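Local coordinates for protein putative acetyltransferase (Nocardia farcinica, PDB 3D9W) that probably transfers acetyl groups to arylamines, as an arylamine N-acetyltransferase, at residues V137-R145 with Q225-H233. Residues are numbered along the deposited sequence; the frame is centred on the assembly and turned at random.
Sequences VGFGRGPLR and QRFHSDRHH
The ring of Phe227 lies flat against the backbone of the 137-145 loop, with the carbonyl carbon of Arg141 over the centre of one face and Gly142 N nearer the rim, 3.6 Å from Phe227 CD2. CG of Phe227 stands anti to the backbone N (chi1 -171°), which directs the ring from strand 223-227 against the Arg141-Gly142 peptide, while Leu144 meets the ring edge, Leu144 CB 3.8 Å from Phe227 CE2. Next to the Phe227 ring, the extended side chain of Arg141 runs across His232: CG sits over one face of the imidazole, 3.6 Å from the centroid, in a CH-pi contact, and the guanidinium plane stands almost perpendicular to the ring. Beyond that crossing the guanidinium reaches Glu243 in a salt bridge. Gln225 closes the upstream end of the contact. Its NE2 donates to Phe139 O over 3.0 Å, a bent bond on a carbonyl lone pair, with the acceptor tilted from the amide plane. The same amide receives His232 NE2 at OE1 over 2.9 Å, nearly in the imidazole plane, and both bonds together fix which way the amide is turned. Packing thins toward the hairpin turn, where Leu144 CD2 touches partly exposed Ser229 at CA (3.6 Å). The contact thus joins the loop between strands 132-135 and 147-148 of the large sheet to the edge hairpin of the four-stranded sheet. A chain of two bent hydrogen bonds, from imidazole to amide to main-chain carbonyl, is consistent with a proton on NE2 of His232.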
loop_
_atom_site.group_PDB
_atom_site.type_symbol
_atom_site.label_atom_id
_atom_site.label_comp_id
_atom_site.label_asym_id
_atom_site.label_seq_id
_atom_site.Cartn_x
_atom_site.Cartn_y
_atom_site.Cartn_z
ATOM N N VAL A 137 3.394 2.240 -2.582
ATOM C CA VAL A 137 2.666 3.122 -1.689
ATOM C C VAL A 137 1.439 2.507 -1.034
ATOM O O VAL A 137 0.739 3.178 -0.276
ATOM C CB VAL A 137 2.228 4.411 -2.443
ATOM C CG1 VAL A 137 3.452 5.236 -2.836
ATOM C CG2 VAL A 137 1.419 4.037 -3.685
ATOM N N GLY A 138 1.173 1.238 -1.307
ATOM C CA GLY A 138 -0.013 0.636 -0.726
ATOM C C GLY A 138 0.199 -0.564 0.173
ATOM O O GLY A 138 -0.777 -1.174 0.624
ATOM N N PHE A 139 1.460 -0.908 0.444
ATOM C CA PHE A 139 1.745 -2.060 1.289
ATOM C C PHE A 139 1.278 -1.820 2.723
ATOM O O PHE A 139 0.834 -2.747 3.399
ATOM C CB PHE A 139 3.244 -2.397 1.286
ATOM C CG PHE A 139 3.565 -3.735 1.923
ATOM C CD1 PHE A 139 3.250 -4.929 1.275
ATOM C CD2 PHE A 139 4.137 -3.799 3.192
ATOM C CE1 PHE A 139 3.500 -6.167 1.881
ATOM C CE2 PHE A 139 4.391 -5.033 3.811
ATOM C CZ PHE A 139 4.069 -6.218 3.149
ATOM N N GLY A 140 1.387 -0.576 3.186
ATOM C CA GLY A 140 0.967 -0.262 4.535
ATOM C C GLY A 140 2.142 -0.069 5.461
ATOM O O GLY A 140 1.975 0.399 6.579
ATOM N N ARG A 141 3.332 -0.433 4.994
ATOM C CA ARG A 141 4.553 -0.298 5.776
ATOM C C ARG A 141 5.646 0.321 4.906
ATOM O O ARG A 141 6.790 -0.132 4.904
ATOM C CB ARG A 141 5.003 -1.669 6.280
ATOM C CG ARG A 141 6.201 -1.660 7.234
ATOM C CD ARG A 141 6.466 -3.072 7.716
ATOM N NE ARG A 141 7.565 -3.191 8.671
ATOM C CZ ARG A 141 8.849 -3.039 8.367
ATOM N NH1 ARG A 141 9.225 -2.745 7.125
ATOM N NH2 ARG A 141 9.760 -3.213 9.310
ATOM N N GLY A 142 5.287 1.363 4.167
ATOM C CA GLY A 142 6.253 2.000 3.303
ATOM C C GLY A 142 6.651 1.026 2.223
ATOM O O GLY A 142 5.887 0.115 1.916
ATOM N N PRO A 143 7.845 1.172 1.633
ATOM C CA PRO A 143 8.860 2.192 1.906
ATOM C C PRO A 143 8.355 3.615 1.722
ATOM O O PRO A 143 7.572 3.879 0.819
ATOM C CB PRO A 143 9.949 1.849 0.904
ATOM C CG PRO A 143 9.847 0.401 0.803
ATOM C CD PRO A 143 8.366 0.190 0.674
ATOM N N LEU A 144 8.817 4.528 2.574
ATOM C CA LEU A 144 8.407 5.934 2.486
ATOM C C LEU A 144 9.199 6.757 1.464
ATOM O O LEU A 144 9.147 7.982 1.472
ATOM C CB LEU A 144 8.470 6.597 3.866
ATOM C CG LEU A 144 9.701 6.368 4.740
ATOM C CD1 LEU A 144 10.930 6.983 4.086
ATOM C CD2 LEU A 144 9.453 6.981 6.112
ATOM N N ARG A 145 9.926 6.060 0.590
ATOM C CA ARG A 145 10.717 6.665 -0.491
ATOM C C ARG A 145 10.771 5.585 -1.547
ATOM O O ARG A 145 10.796 4.402 -1.219
ATOM C CB ARG A 145 12.155 6.988 -0.062
ATOM C CG ARG A 145 12.270 7.859 1.183
ATOM C CD ARG A 145 13.124 9.077 0.937
ATOM N NE ARG A 145 12.338 10.235 0.521
ATOM C CZ ARG A 145 12.000 11.242 1.324
ATOM N NH1 ARG A 145 12.374 11.232 2.596
ATOM N NH2 ARG A 145 11.311 12.275 0.846
ATOM N N GLN A 225 -3.122 -0.801 9.203
ATOM C CA GLN A 225 -1.751 -0.386 9.371
ATOM C C GLN A 225 -1.753 1.126 9.271
ATOM O O GLN A 225 -2.609 1.712 8.610
ATOM C CB GLN A 225 -0.856 -0.960 8.282
ATOM C CG GLN A 225 -0.839 -2.453 8.197
ATOM C CD GLN A 225 0.105 -2.931 7.128
ATOM O OE1 GLN A 225 1.326 -2.873 7.287
ATOM N NE2 GLN A 225 -0.453 -3.391 6.015
ATOM N N ARG A 226 -0.818 1.756 9.966
ATOM C CA ARG A 226 -0.667 3.199 9.925
ATOM C C ARG A 226 0.839 3.326 9.884
ATOM O O ARG A 226 1.538 2.731 10.706
ATOM C CB ARG A 226 -1.233 3.857 11.183
ATOM C CG ARG A 226 -1.212 5.371 11.126
ATOM C CD ARG A 226 -2.069 5.874 9.987
ATOM N NE ARG A 226 -2.183 7.326 10.013
ATOM C CZ ARG A 226 -1.335 8.164 9.428
ATOM N NH1 ARG A 226 -0.296 7.700 8.749
ATOM N NH2 ARG A 226 -1.513 9.469 9.542
ATOM N N PHE A 227 1.355 4.073 8.920
ATOM C CA PHE A 227 2.798 4.181 8.812
ATOM C C PHE A 227 3.372 5.570 9.053
ATOM O O PHE A 227 2.941 6.557 8.453
ATOM C CB PHE A 227 3.248 3.661 7.449
ATOM C CG PHE A 227 4.723 3.521 7.322
ATOM C CD1 PHE A 227 5.424 2.699 8.190
ATOM C CD2 PHE A 227 5.422 4.232 6.349
ATOM C CE1 PHE A 227 6.802 2.588 8.099
ATOM C CE2 PHE A 227 6.802 4.128 6.249
ATOM C CZ PHE A 227 7.494 3.303 7.129
ATOM N N HIS A 228 4.350 5.628 9.948
ATOM C CA HIS A 228 5.019 6.873 10.284
ATOM C C HIS A 228 6.500 6.741 9.913
ATOM O O HIS A 228 6.987 5.631 9.675
ATOM C CB HIS A 228 4.842 7.179 11.776
ATOM C CG HIS A 228 3.412 7.402 12.180
ATOM N ND1 HIS A 228 2.655 8.448 11.696
ATOM C CD2 HIS A 228 2.601 6.708 13.016
ATOM C CE1 HIS A 228 1.443 8.390 12.218
ATOM N NE2 HIS A 228 1.383 7.345 13.023
ATOM N N SER A 229 7.214 7.861 9.848
ATOM C CA SER A 229 8.618 7.809 9.466
ATOM C C SER A 229 9.441 7.062 10.499
ATOM O O SER A 229 10.428 6.425 10.160
ATOM C CB SER A 229 9.184 9.218 9.285
ATOM O OG SER A 229 9.642 9.731 10.520
ATOM N N ASP A 230 9.016 7.119 11.755
ATOM C CA ASP A 230 9.746 6.470 12.830
ATOM C C ASP A 230 9.070 5.261 13.474
ATOM O O ASP A 230 9.658 4.611 14.333
ATOM C CB ASP A 230 10.061 7.502 13.914
ATOM C CG ASP A 230 8.810 8.030 14.600
ATOM O OD1 ASP A 230 7.715 7.911 14.013
ATOM O OD2 ASP A 230 8.920 8.576 15.722
ATOM N N ARG A 231 7.842 4.954 13.074
ATOM C CA ARG A 231 7.130 3.820 13.654
ATOM C C ARG A 231 6.040 3.275 12.732
ATOM O O ARG A 231 5.585 3.956 11.806
ATOM C CB ARG A 231 6.523 4.216 15.001
ATOM C CG ARG A 231 5.547 5.369 14.915
ATOM C CD ARG A 231 4.951 5.697 16.279
ATOM N NE ARG A 231 3.674 6.405 16.159
ATOM C CZ ARG A 231 3.545 7.688 15.818
ATOM N NH1 ARG A 231 4.625 8.426 15.567
ATOM N NH2 ARG A 231 2.329 8.225 15.702
ATOM N N HIS A 232 5.623 2.041 12.998
ATOM C CA HIS A 232 4.616 1.369 12.190
ATOM C C HIS A 232 3.603 0.702 13.110
ATOM O O HIS A 232 3.958 -0.133 13.931
ATOM C CB HIS A 232 5.320 0.329 11.309
ATOM C CG HIS A 232 4.400 -0.494 10.463
ATOM N ND1 HIS A 232 4.669 -1.808 10.143
ATOM C CD2 HIS A 232 3.240 -0.184 9.838
ATOM C CE1 HIS A 232 3.712 -2.273 9.359
ATOM N NE2 HIS A 232 2.833 -1.307 9.157
ATOM N N HIS A 233 2.343 1.090 12.983
ATOM C CA HIS A 233 1.290 0.506 13.797
ATOM C C HIS A 233 0.575 -0.532 12.958
ATOM O O HIS A 233 0.414 -0.355 11.758
ATOM C CB HIS A 233 0.262 1.552 14.221
ATOM C CG HIS A 233 0.783 2.587 15.170
ATOM N ND1 HIS A 233 1.245 2.280 16.432
ATOM C CD2 HIS A 233 0.886 3.932 15.048
ATOM C CE1 HIS A 233 1.610 3.392 17.046
ATOM N NE2 HIS A 233 1.402 4.407 16.228
#